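Local coordinates for protein internalin (Listeria monocytogenes serotype 4b, PDB 4FMZ) that probably mediates adhesion to or invasion of host cells through a leucine-rich repeat solenoid, at residues Ala19-Gly24 with Leu49-Glu54; Ser256-Val261 with Ile280-Asn285; Asn175-Tyr180 with Leu195-Ser200. One frame throughout, in Å; residues are numbered along the deposited sequence.

How the interactions relate
The three contacts follow one another along one leucine-rich repeat solenoid and illustrate how a curved repeat protein holds its turns together. Interaction 1 joins the N-terminal helical cap to the strand that starts the parallel array. Interaction 3 lies on the run from the outer turns down to the strands, and interaction 2 joins successive turns on the side away from them. Centres of interactions 1 and 3 are about 38 Å apart, those of 3 and 2 about 28 Å, those of 1 and 2 about 54 Å; no two touch. None has a direct hydrogen bond across it: apolar packing dominates 1 and 2, while 3 leans on backbone contacts and bridging water.

Interaction 1 (Ala19-Gly24 with Leu49-Glu54); sequences ADLAEG and LVVAGE
The backbones of helix 19-29 and the 49-54 segment come nearest at Gly24 and Val51, whose CA atoms are 5.8 Å apart, and again at Asp20 and Glu54, at 6.6 Å. Val51 straddles the helix surface: CG2 lies against Gly24 CA at 3.8 Å, a close fit that the absence of a side chain on Gly24 allows, while CG1 rests on Asp20 O. Deeper in, Leu21 and Leu49 cross at about a right angle, with Leu21 CD1 3.9 Å from Leu49 CD2. Leu49 has CG anti to its backbone N (chi1 -176°), and beyond it the branch divides, CD2 to Leu21 and CD1 to Gly24 O. This is the internalin N-terminal cap meeting the leucine-rich repeats: the helix covers the inward-facing Leu49 of strand 48-50, outermost in the parallel array, and Ile25 and Val28 extend that cover. At the polar margin the carboxylate planes of Asp20 and Glu54 are 67° apart, with Asp20 OD1 4.5 Å from Glu54 OE1. One water donates to both Asp20 OD2 and Glu54 OE1, each at 2.9 Å, a bridge that probably eases the repulsion. Asp20 OD2 also accepts from Lys55 N.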
ATOM      1  N   ALA A  19      14.994   3.754  28.552  1.00 26.84           N
ATOM      2  CA  ALA A  19      14.012   4.459  29.379  1.00 26.93           C
ATOM      3  C   ALA A  19      12.583   4.370  28.823  1.00 29.57           C
ATOM      4  O   ALA A  19      11.671   4.121  29.603  1.00 29.67           O
ATOM      5  CB  ALA A  19      14.417   5.918  29.541  1.00 28.00           C
ATOM      6  N   ASP A  20      12.385   4.551  27.502  1.00 25.53           N
ATOM      7  CA  ASP A  20      11.046   4.502  26.908  1.00 25.36           C
ATOM      8  C   ASP A  20      10.477   3.082  26.904  1.00 30.00           C
ATOM      9  O   ASP A  20       9.303   2.909  27.237  1.00 30.23           O
ATOM     10  CB  ASP A  20      11.023   5.116  25.520  1.00 26.91           C
ATOM     11  CG  ASP A  20      11.130   6.636  25.561  1.00 37.27           C
ATOM     12  OD1 ASP A  20      10.796   7.237  26.612  1.00 37.18           O
ATOM     13  OD2 ASP A  20      11.542   7.225  24.553  1.00 36.42           O
ATOM     14  N   LEU A  21      11.304   2.073  26.593  1.00 25.38           N
ATOM     15  CA  LEU A  21      10.855   0.688  26.654  1.00 24.19           C
ATOM     16  C   LEU A  21      10.532   0.294  28.117  1.00 28.61           C
ATOM     17  O   LEU A  21       9.490  -0.315  28.356  1.00 27.93           O
ATOM     18  CB  LEU A  21      11.883  -0.259  26.053  1.00 23.80           C
ATOM     19  CG  LEU A  21      11.467  -1.749  25.951  1.00 27.42           C
ATOM     20  CD1 LEU A  21      10.120  -1.935  25.218  1.00 27.40           C
ATOM     21  CD2 LEU A  21      12.519  -2.517  25.251  1.00 24.65           C
ATOM     22  N   ALA A  22      11.378   0.698  29.088  1.00 25.72           N
ATOM     23  CA  ALA A  22      11.137   0.417  30.516  1.00 26.38           C
ATOM     24  C   ALA A  22       9.794   1.036  30.948  1.00 29.75           C
ATOM     25  O   ALA A  22       9.008   0.363  31.605  1.00 28.03           O
ATOM     26  CB  ALA A  22      12.276   0.955  31.371  1.00 27.76           C
ATOM     27  N   GLU A  23       9.492   2.273  30.476  1.00 26.52           N
ATOM     28  CA  GLU A  23       8.223   2.955  30.751  1.00 26.92           C
ATOM     29  C   GLU A  23       7.030   2.154  30.192  1.00 30.80           C
ATOM     30  O   GLU A  23       6.024   2.025  30.879  1.00 31.08           O
ATOM     31  CB  GLU A  23       8.232   4.397  30.210  1.00 28.14           C
ATOM     32  CG  GLU A  23       6.916   5.162  30.281  1.00 36.46           C
ATOM     33  CD  GLU A  23       6.181   5.222  31.605  1.00 52.36           C
ATOM     34  OE1 GLU A  23       6.828   5.127  32.675  1.00 44.59           O
ATOM     35  OE2 GLU A  23       4.942   5.394  31.563  1.00 46.45           O
ATOM     36  N   GLY A  24       7.172   1.579  29.000  1.00 27.39           N
ATOM     37  CA  GLY A  24       6.126   0.768  28.386  1.00 26.81           C
ATOM     38  C   GLY A  24       5.839  -0.513  29.137  1.00 30.11           C
ATOM     39  O   GLY A  24       4.683  -0.945  29.205  1.00 30.22           O
ATOM     40  N   LEU A  49       2.350  -5.744  23.521  1.00 27.15           N
ATOM     41  CA  LEU A  49       3.100  -4.564  23.968  1.00 26.67           C
ATOM     42  C   LEU A  49       3.100  -3.514  22.872  1.00 30.35           C
ATOM     43  O   LEU A  49       3.410  -3.820  21.716  1.00 29.55           O
ATOM     44  CB  LEU A  49       4.539  -4.915  24.393  1.00 26.54           C
ATOM     45  CG  LEU A  49       5.407  -3.778  24.977  1.00 29.63           C
ATOM     46  CD1 LEU A  49       5.005  -3.433  26.409  1.00 29.97           C
ATOM     47  CD2 LEU A  49       6.876  -4.143  24.936  1.00 29.97           C
ATOM     48  N   VAL A  50       2.733  -2.270  23.242  1.00 27.51           N
ATOM     49  CA  VAL A  50       2.673  -1.138  22.321  1.00 26.90           C
ATOM     50  C   VAL A  50       3.481   0.016  22.907  1.00 31.89           C
ATOM     51  O   VAL A  50       3.095   0.585  23.932  1.00 32.17           O
ATOM     52  CB  VAL A  50       1.209  -0.708  21.995  1.00 30.62           C
ATOM     53  CG1 VAL A  50       1.179   0.540  21.099  1.00 30.06           C
ATOM     54  CG2 VAL A  50       0.423  -1.842  21.343  1.00 30.70           C
ATOM     55  N   VAL A  51       4.619   0.341  22.282  1.00 28.36           N
ATOM     56  CA  VAL A  51       5.463   1.489  22.685  1.00 28.04           C
ATOM     57  C   VAL A  51       5.730   2.226  21.370  1.00 32.08           C
ATOM     58  O   VAL A  51       6.772   2.036  20.733  1.00 31.50           O
ATOM     59  CB  VAL A  51       6.761   1.151  23.502  1.00 32.09           C
ATOM     60  CG1 VAL A  51       7.445   2.423  24.024  1.00 32.23           C
ATOM     61  CG2 VAL A  51       6.466   0.212  24.662  1.00 32.03           C
ATOM     62  N   ALA A  52       4.729   2.992  20.920  1.00 29.02           N
ATOM     63  CA  ALA A  52       4.784   3.681  19.640  1.00 28.52           C
ATOM     64  C   ALA A  52       4.968   5.215  19.784  1.00 33.50           C
ATOM     65  O   ALA A  52       4.407   5.842  20.681  1.00 31.94           O
ATOM     66  CB  ALA A  52       3.531   3.371  18.829  1.00 28.88           C
ATOM     67  N   GLY A  53       5.743   5.784  18.862  1.00 31.57           N
ATOM     68  CA  GLY A  53       6.005   7.215  18.789  1.00 32.29           C
ATOM     69  C   GLY A  53       6.783   7.789  19.954  1.00 35.53           C
ATOM     70  O   GLY A  53       6.480   8.899  20.393  1.00 37.10           O
ATOM     71  N   GLU A  54       7.786   7.041  20.467  1.00 29.39           N
ATOM     72  CA  GLU A  54       8.643   7.511  21.566  1.00 28.44           C
ATOM     73  C   GLU A  54      10.079   7.644  21.039  1.00 29.72           C
ATOM     74  O   GLU A  54      10.244   8.003  19.880  1.00 29.45           O
ATOM     75  CB  GLU A  54       8.554   6.574  22.799  1.00 29.70           C
ATOM     76  CG  GLU A  54       7.167   6.464  23.416  1.00 37.09           C
ATOM     77  CD  GLU A  54       6.525   7.736  23.953  1.00 50.93           C
ATOM     78  OE1 GLU A  54       7.258   8.692  24.299  1.00 34.86           O
ATOM     79  OE2 GLU A  54       5.276   7.766  24.042  1.00 41.44           O
TER
HETATM   80  O   HOH W   1       9.989   9.694  24.566  1.00 35.05           O

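Interaction 2 (Ser256-Val261 with Ile280-Asn285); sequences SDINAV and ISVLNN
Val282 sets a methyl directly against a backbone oxygen of the preceding turn, its CG2 lying 3.5 Å from Ile258 O, and no hydrogen bond joins the two segments. They belong to consecutive leucine-rich repeats, each ending in a short 3-10 turn on the side of the solenoid away from the parallel strands, and the contact shows how such turns stack by hydrophobic fit.

Val282 carries most of the contact. Its CG1 is anti to the carbonyl carbon (chi1 -68°), which leaves CG2 between the backbone N and the carbonyl carbon; CG2 also meets Val261 CG2 at 4.0 Å, the two valines crossing at about a right angle. Ile258 supplies the other main surface. Its CD1 reaches forward to three residues of the next repeat: it is 3.9 Å from Ile280 CG2, 3.8 Å from Leu283 CD2, and also touches Val282 CG2. The two isoleucines, one 22-residue repeat apart, lie side by side and point the same way, whereas Leu283 meets Ile258 at about a right angle.

The packing continues in both directions: Ile258 also touches Leu236 of the preceding turn, and Ile280 packs on Val306 and Ile307 of helix 304-308. Each turn holds its shape through its own bonds. Val261 N donates to Ile258 O and Leu283 N to Ile280 O, while Asn284 ND2 reaches Ser281 O through a bent bond (N-H...O angle 134°), with the acceptor tilted out of the amide plane. The entry to the first turn is an Asx turn, in which Asn259 N donates to Asp257 OD1 at 2.8 Å in a nearly straight bond, with an N-H...O angle of 168°.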
ATOM      1  N   SER A 256      -4.791   8.170 -25.842  1.00 22.87           N
ATOM      2  CA  SER A 256      -5.514   9.028 -26.787  1.00 23.38           C
ATOM      3  C   SER A 256      -6.886   8.443 -27.100  1.00 28.66           C
ATOM      4  O   SER A 256      -7.711   9.110 -27.721  1.00 29.15           O
ATOM      5  CB  SER A 256      -4.719   9.245 -28.076  1.00 26.19           C
ATOM      6  OG  SER A 256      -4.374   8.029 -28.709  1.00 35.25           O
ATOM      7  N   ASP A 257      -7.139   7.210 -26.642  1.00 25.15           N
ATOM      8  CA  ASP A 257      -8.371   6.480 -26.908  1.00 25.65           C
ATOM      9  C   ASP A 257      -8.873   5.811 -25.624  1.00 28.80           C
ATOM     10  O   ASP A 257      -8.138   5.043 -24.997  1.00 28.32           O
ATOM     11  CB  ASP A 257      -8.094   5.430 -28.025  1.00 28.57           C
ATOM     12  CG  ASP A 257      -9.257   4.587 -28.514  1.00 43.21           C
ATOM     13  OD1 ASP A 257     -10.286   4.531 -27.820  1.00 44.22           O
ATOM     14  OD2 ASP A 257      -9.109   3.936 -29.569  1.00 51.89           O
ATOM     15  N   ILE A 258     -10.146   6.075 -25.263  1.00 24.38           N
ATOM     16  CA  ILE A 258     -10.762   5.488 -24.075  1.00 23.52           C
ATOM     17  C   ILE A 258     -11.970   4.581 -24.428  1.00 26.40           C
ATOM     18  O   ILE A 258     -12.771   4.301 -23.532  1.00 24.98           O
ATOM     19  CB  ILE A 258     -11.156   6.561 -23.008  1.00 26.26           C
ATOM     20  CG1 ILE A 258     -12.198   7.584 -23.541  1.00 26.94           C
ATOM     21  CG2 ILE A 258      -9.921   7.232 -22.411  1.00 26.51           C
ATOM     22  CD1 ILE A 258     -13.140   8.174 -22.435  1.00 26.71           C
ATOM     23  N   ASN A 259     -12.090   4.093 -25.697  1.00 23.80           N
ATOM     24  CA  ASN A 259     -13.191   3.211 -26.111  0.50 24.22           C
ATOM     25  C   ASN A 259     -13.327   1.996 -25.176  1.00 27.80           C
ATOM     26  O   ASN A 259     -14.439   1.539 -24.920  1.00 27.56           O
ATOM     27  CB  ASN A 259     -13.006   2.728 -27.555  0.50 24.90           C
ATOM     28  CG  ASN A 259     -14.165   1.913 -28.072  0.50 43.79           C
ATOM     29  OD1 ASN A 259     -15.241   2.441 -28.377  0.50 34.04           O
ATOM     30  ND2 ASN A 259     -13.981   0.598 -28.151  0.50 35.94           N
ATOM     31  N   ALA A 260     -12.201   1.495 -24.657  1.00 23.64           N
ATOM     32  CA  ALA A 260     -12.128   0.334 -23.762  1.00 25.16           C
ATOM     33  C   ALA A 260     -12.962   0.459 -22.463  1.00 28.85           C
ATOM     34  O   ALA A 260     -13.206  -0.560 -21.824  1.00 29.19           O
ATOM     35  CB  ALA A 260     -10.681   0.069 -23.393  1.00 26.53           C
ATOM     36  N   VAL A 261     -13.383   1.675 -22.057  1.00 25.03           N
ATOM     37  CA  VAL A 261     -14.152   1.826 -20.809  1.00 24.16           C
ATOM     38  C   VAL A 261     -15.673   1.660 -21.045  1.00 27.80           C
ATOM     39  O   VAL A 261     -16.432   1.715 -20.078  1.00 27.18           O
ATOM     40  CB  VAL A 261     -13.858   3.164 -20.058  1.00 27.49           C
ATOM     41  CG1 VAL A 261     -12.372   3.319 -19.736  1.00 27.23           C
ATOM     42  CG2 VAL A 261     -14.396   4.376 -20.814  1.00 26.51           C
ATOM     43  N   ILE A 280     -14.907  11.313 -26.275  1.00 22.92           N
ATOM     44  CA  ILE A 280     -15.435  10.716 -25.051  1.00 22.53           C
ATOM     45  C   ILE A 280     -16.885  10.223 -25.245  1.00 25.81           C
ATOM     46  O   ILE A 280     -17.605  10.063 -24.262  1.00 24.31           O
ATOM     47  CB  ILE A 280     -15.330  11.745 -23.871  1.00 25.30           C
ATOM     48  CG1 ILE A 280     -15.924  13.118 -24.252  1.00 25.96           C
ATOM     49  CG2 ILE A 280     -13.882  11.863 -23.353  1.00 24.99           C
ATOM     50  CD1 ILE A 280     -16.169  14.006 -23.132  1.00 35.40           C
ATOM     51  N   SER A 281     -17.301   9.932 -26.497  1.00 23.57           N
ATOM     52  CA  SER A 281     -18.666   9.468 -26.782  1.00 23.99           C
ATOM     53  C   SER A 281     -19.030   8.179 -26.012  1.00 28.63           C
ATOM     54  O   SER A 281     -20.198   8.005 -25.664  1.00 28.74           O
ATOM     55  CB  SER A 281     -18.898   9.292 -28.281  1.00 25.83           C
ATOM     56  OG  SER A 281     -17.896   8.484 -28.864  1.00 34.38           O
ATOM     57  N   VAL A 282     -18.040   7.334 -25.665  1.00 26.51           N
ATOM     58  CA  VAL A 282     -18.287   6.099 -24.890  1.00 26.78           C
ATOM     59  C   VAL A 282     -18.793   6.400 -23.449  1.00 28.40           C
ATOM     60  O   VAL A 282     -19.381   5.515 -22.821  1.00 27.21           O
ATOM     61  CB  VAL A 282     -17.069   5.128 -24.852  1.00 32.00           C
ATOM     62  CG1 VAL A 282     -16.802   4.530 -26.233  1.00 32.87           C
ATOM     63  CG2 VAL A 282     -15.814   5.805 -24.286  1.00 31.46           C
ATOM     64  N   LEU A 283     -18.595   7.637 -22.935  1.00 24.82           N
ATOM     65  CA  LEU A 283     -19.038   7.974 -21.580  1.00 24.49           C
ATOM     66  C   LEU A 283     -20.569   7.986 -21.428  1.00 29.70           C
ATOM     67  O   LEU A 283     -21.041   7.865 -20.298  1.00 29.15           O
ATOM     68  CB  LEU A 283     -18.443   9.307 -21.077  1.00 23.94           C
ATOM     69  CG  LEU A 283     -16.908   9.401 -21.000  1.00 27.37           C
ATOM     70  CD1 LEU A 283     -16.476  10.738 -20.397  1.00 27.00           C
ATOM     71  CD2 LEU A 283     -16.295   8.214 -20.233  1.00 28.18           C
ATOM     72  N   ASN A 284     -21.345   8.062 -22.530  1.00 28.87           N
ATOM     73  CA  ASN A 284     -22.814   8.056 -22.422  1.00 31.14           C
ATOM     74  C   ASN A 284     -23.329   6.765 -21.745  1.00 38.17           C
ATOM     75  O   ASN A 284     -24.419   6.787 -21.159  1.00 40.02           O
ATOM     76  CB  ASN A 284     -23.485   8.259 -23.783  1.00 34.74           C
ATOM     77  CG  ASN A 284     -23.554   7.029 -24.653  1.00 67.05           C
ATOM     78  OD1 ASN A 284     -24.642   6.546 -24.982  1.00 67.46           O
ATOM     79  ND2 ASN A 284     -22.404   6.485 -25.032  1.00 58.28           N
ATOM     80  N   ASN A 285     -22.535   5.664 -21.811  1.00 34.25           N
ATOM     81  CA  ASN A 285     -22.866   4.370 -21.205  0.50 34.30           C
ATOM     82  C   ASN A 285     -22.483   4.313 -19.718  1.00 38.26           C
ATOM     83  O   ASN A 285     -22.911   3.400 -19.009  1.00 39.43           O
ATOM     84  CB  ASN A 285     -22.155   3.229 -21.950  0.50 33.82           C
ATOM     85  CG  ASN A 285     -22.303   3.258 -23.449  0.50 47.97           C
ATOM     86  OD1 ASN A 285     -21.323   3.420 -24.181  0.50 38.88           O
ATOM     87  ND2 ASN A 285     -23.526   3.105 -23.938  0.50 40.99           N
TER

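Interaction 3 (Asn175-Tyr180 with Leu195-Ser200); sequences NLTDLY and LASLTS
Leu179 and Leu198 lie side by side and point the same way, their CD1 methyls meeting at 4.2 Å; they come from successive turns of the leucine-rich repeat solenoid but from different positions of the repeat. The second methyl of Leu198 is set against backbone. CG stands anti to the carbonyl carbon (chi1 -56°); farther out, CD2 comes to 3.2 Å from Leu176 O, a tight approach. That oxygen also receives Leu179 N, the bond that closes a type I turn from Leu176 to Leu179. Leu176 and Leu198 each occupy the centre of an inverse gamma turn, so the two segments share a local bend as well as leucine packing.

Nearer the surface, Thr177 turns CG2 toward Ser197 O, 3.4 Å away, while Ser197 OG bonds to Ala174 O. Ser200 brings CB to 3.5 Å from Thr177 O, but the polar link between these segments runs through water. One water donates to Thr177 O and Leu179 O and accepts from Ser200 N at 3.0 Å, joining backbone to backbone where no direct bond does. A second donates to Thr177 O at 2.8 Å and ties it to the hydroxyls Thr199 OG1 and Ser200 OG. Thr177 O is thus gripped by two waters.

The segments precede and follow strand 181-183 in the chain, the second opening in a 3-10 turn. Leu179 and Leu176 pack inward on Leu160 of strand 159-161, Leu198 rests on Leu182 of strand 181-183, and the Tyr180 ring stacks with His202 just ahead of strand 203-205.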
ATOM      1  N   ASN A 175       4.398 -15.085  -7.860  1.00 28.13           N
ATOM      2  CA  ASN A 175       4.118 -16.280  -7.053  1.00 29.10           C
ATOM      3  C   ASN A 175       3.043 -16.072  -5.995  1.00 31.27           C
ATOM      4  O   ASN A 175       2.502 -17.045  -5.453  1.00 31.40           O
ATOM      5  CB  ASN A 175       5.397 -16.738  -6.341  1.00 32.58           C
ATOM      6  CG  ASN A 175       6.438 -17.378  -7.211  1.00 47.58           C
ATOM      7  OD1 ASN A 175       6.337 -17.421  -8.439  1.00 31.33           O
ATOM      8  ND2 ASN A 175       7.452 -17.933  -6.573  1.00 46.62           N
ATOM      9  N   LEU A 176       2.758 -14.821  -5.672  1.00 27.79           N
ATOM     10  CA  LEU A 176       1.847 -14.479  -4.583  1.00 26.70           C
ATOM     11  C   LEU A 176       0.422 -14.334  -5.114  1.00 29.56           C
ATOM     12  O   LEU A 176      -0.178 -13.266  -5.015  1.00 28.17           O
ATOM     13  CB  LEU A 176       2.366 -13.187  -3.888  1.00 26.09           C
ATOM     14  CG  LEU A 176       3.910 -13.100  -3.716  1.00 31.63           C
ATOM     15  CD1 LEU A 176       4.331 -11.826  -3.013  1.00 31.37           C
ATOM     16  CD2 LEU A 176       4.484 -14.336  -2.985  1.00 35.52           C
ATOM     17  N   THR A 177      -0.154 -15.452  -5.593  1.00 29.08           N
ATOM     18  CA  THR A 177      -1.458 -15.466  -6.274  1.00 29.08           C
ATOM     19  C   THR A 177      -2.657 -15.290  -5.346  1.00 31.55           C
ATOM     20  O   THR A 177      -3.756 -15.093  -5.872  1.00 30.53           O
ATOM     21  CB  THR A 177      -1.614 -16.715  -7.146  1.00 34.53           C
ATOM     22  OG1 THR A 177      -1.628 -17.880  -6.319  1.00 35.15           O
ATOM     23  CG2 THR A 177      -0.532 -16.808  -8.204  1.00 36.99           C
ATOM     24  N   ASP A 178      -2.464 -15.293  -4.007  1.00 28.79           N
ATOM     25  CA  ASP A 178      -3.562 -15.008  -3.076  1.00 28.60           C
ATOM     26  C   ASP A 178      -3.696 -13.497  -2.837  1.00 30.53           C
ATOM     27  O   ASP A 178      -4.594 -13.082  -2.093  1.00 30.05           O
ATOM     28  CB  ASP A 178      -3.381 -15.730  -1.737  1.00 31.22           C
ATOM     29  CG  ASP A 178      -3.915 -17.149  -1.714  1.00 50.35           C
ATOM     30  OD1 ASP A 178      -4.822 -17.462  -2.524  1.00 52.54           O
ATOM     31  OD2 ASP A 178      -3.467 -17.932  -0.851  1.00 59.31           O
ATOM     32  N   LEU A 179      -2.812 -12.676  -3.454  1.00 25.38           N
ATOM     33  CA  LEU A 179      -2.839 -11.224  -3.262  1.00 23.90           C
ATOM     34  C   LEU A 179      -4.190 -10.651  -3.621  1.00 27.14           C
ATOM     35  O   LEU A 179      -4.743 -10.945  -4.681  1.00 26.83           O
ATOM     36  CB  LEU A 179      -1.734 -10.495  -4.034  1.00 23.36           C
ATOM     37  CG  LEU A 179      -0.348 -10.444  -3.371  1.00 27.95           C
ATOM     38  CD1 LEU A 179       0.656  -9.818  -4.327  1.00 27.92           C
ATOM     39  CD2 LEU A 179      -0.366  -9.641  -2.071  1.00 29.34           C
ATOM     40  N   TYR A 180      -4.738  -9.880  -2.685  1.00 24.53           N
ATOM     41  CA  TYR A 180      -6.034  -9.221  -2.791  1.00 23.79           C
ATOM     42  C   TYR A 180      -5.833  -7.743  -3.063  1.00 25.52           C
ATOM     43  O   TYR A 180      -6.576  -7.147  -3.843  1.00 23.37           O
ATOM     44  CB  TYR A 180      -6.821  -9.407  -1.482  1.00 25.04           C
ATOM     45  CG  TYR A 180      -8.225  -8.870  -1.537  1.00 27.00           C
ATOM     46  CD1 TYR A 180      -9.257  -9.617  -2.102  1.00 29.36           C
ATOM     47  CD2 TYR A 180      -8.525  -7.607  -1.043  1.00 27.95           C
ATOM     48  CE1 TYR A 180     -10.553  -9.120  -2.175  1.00 30.63           C
ATOM     49  CE2 TYR A 180      -9.817  -7.096  -1.114  1.00 29.06           C
ATOM     50  CZ  TYR A 180     -10.830  -7.859  -1.677  1.00 36.71           C
ATOM     51  OH  TYR A 180     -12.116  -7.385  -1.722  1.00 37.57           O
ATOM     52  N   LEU A 195       2.859 -10.104 -13.450  1.00 28.56           N
ATOM     53  CA  LEU A 195       1.694  -9.909 -12.589  1.00 25.85           C
ATOM     54  C   LEU A 195       0.387 -10.476 -13.186  1.00 26.87           C
ATOM     55  O   LEU A 195      -0.638 -10.457 -12.505  1.00 24.75           O
ATOM     56  CB  LEU A 195       1.528  -8.421 -12.193  1.00 24.33           C
ATOM     57  CG  LEU A 195       2.716  -7.780 -11.428  1.00 27.67           C
ATOM     58  CD1 LEU A 195       2.307  -6.456 -10.817  1.00 27.93           C
ATOM     59  CD2 LEU A 195       3.285  -8.724 -10.305  1.00 29.91           C
ATOM     60  N   ALA A 196       0.451 -11.069 -14.399  1.00 25.05           N
ATOM     61  CA  ALA A 196      -0.675 -11.731 -15.065  1.00 24.24           C
ATOM     62  C   ALA A 196      -1.181 -12.936 -14.237  1.00 27.79           C
ATOM     63  O   ALA A 196      -2.312 -13.371 -14.418  1.00 27.28           O
ATOM     64  CB  ALA A 196      -0.265 -12.177 -16.464  1.00 25.64           C
ATOM     65  N   SER A 197      -0.368 -13.430 -13.294  1.00 25.39           N
ATOM     66  CA  SER A 197      -0.734 -14.556 -12.420  1.00 25.87           C
ATOM     67  C   SER A 197      -1.596 -14.119 -11.211  1.00 29.39           C
ATOM     68  O   SER A 197      -2.151 -14.977 -10.521  1.00 29.87           O
ATOM     69  CB  SER A 197       0.528 -15.242 -11.912  1.00 29.06           C
ATOM     70  OG  SER A 197       1.304 -14.292 -11.201  1.00 33.95           O
ATOM     71  N   LEU A 198      -1.726 -12.798 -10.963  1.00 26.51           N
ATOM     72  CA  LEU A 198      -2.463 -12.275  -9.800  1.00 25.21           C
ATOM     73  C   LEU A 198      -3.973 -12.191 -10.089  1.00 30.55           C
ATOM     74  O   LEU A 198      -4.567 -11.111 -10.075  1.00 29.81           O
ATOM     75  CB  LEU A 198      -1.883 -10.917  -9.329  1.00 23.77           C
ATOM     76  CG  LEU A 198      -0.373 -10.908  -8.990  1.00 28.08           C
ATOM     77  CD1 LEU A 198       0.054  -9.576  -8.428  1.00 27.87           C
ATOM     78  CD2 LEU A 198       0.020 -12.048  -8.000  1.00 29.81           C
ATOM     79  N   THR A 199      -4.598 -13.368 -10.271  1.00 29.20           N
ATOM     80  CA  THR A 199      -6.009 -13.509 -10.657  1.00 29.34           C
ATOM     81  C   THR A 199      -6.990 -13.173  -9.512  1.00 32.07           C
ATOM     82  O   THR A 199      -8.168 -12.958  -9.793  1.00 32.43           O
ATOM     83  CB  THR A 199      -6.289 -14.909 -11.246  1.00 33.83           C
ATOM     84  OG1 THR A 199      -6.041 -15.877 -10.244  1.00 31.65           O
ATOM     85  CG2 THR A 199      -5.449 -15.208 -12.476  1.00 28.76           C
ATOM     86  N   SER A 200      -6.515 -13.101  -8.264  1.00 28.38           N
ATOM     87  CA  SER A 200      -7.339 -12.762  -7.099  1.00 28.04           C
ATOM     88  C   SER A 200      -7.263 -11.278  -6.731  1.00 30.23           C
ATOM     89  O   SER A 200      -7.940 -10.848  -5.790  1.00 29.30           O
ATOM     90  CB  SER A 200      -6.911 -13.585  -5.883  1.00 31.39           C
ATOM     91  OG  SER A 200      -7.372 -14.922  -5.979  1.00 41.65           O
TER
HETATM   92  O   HOH W   2      -3.907 -12.563  -6.929  1.00 20.23           O
HETATM   93  O   HOH W   3      -5.489 -16.422  -7.670  1.00 33.67           O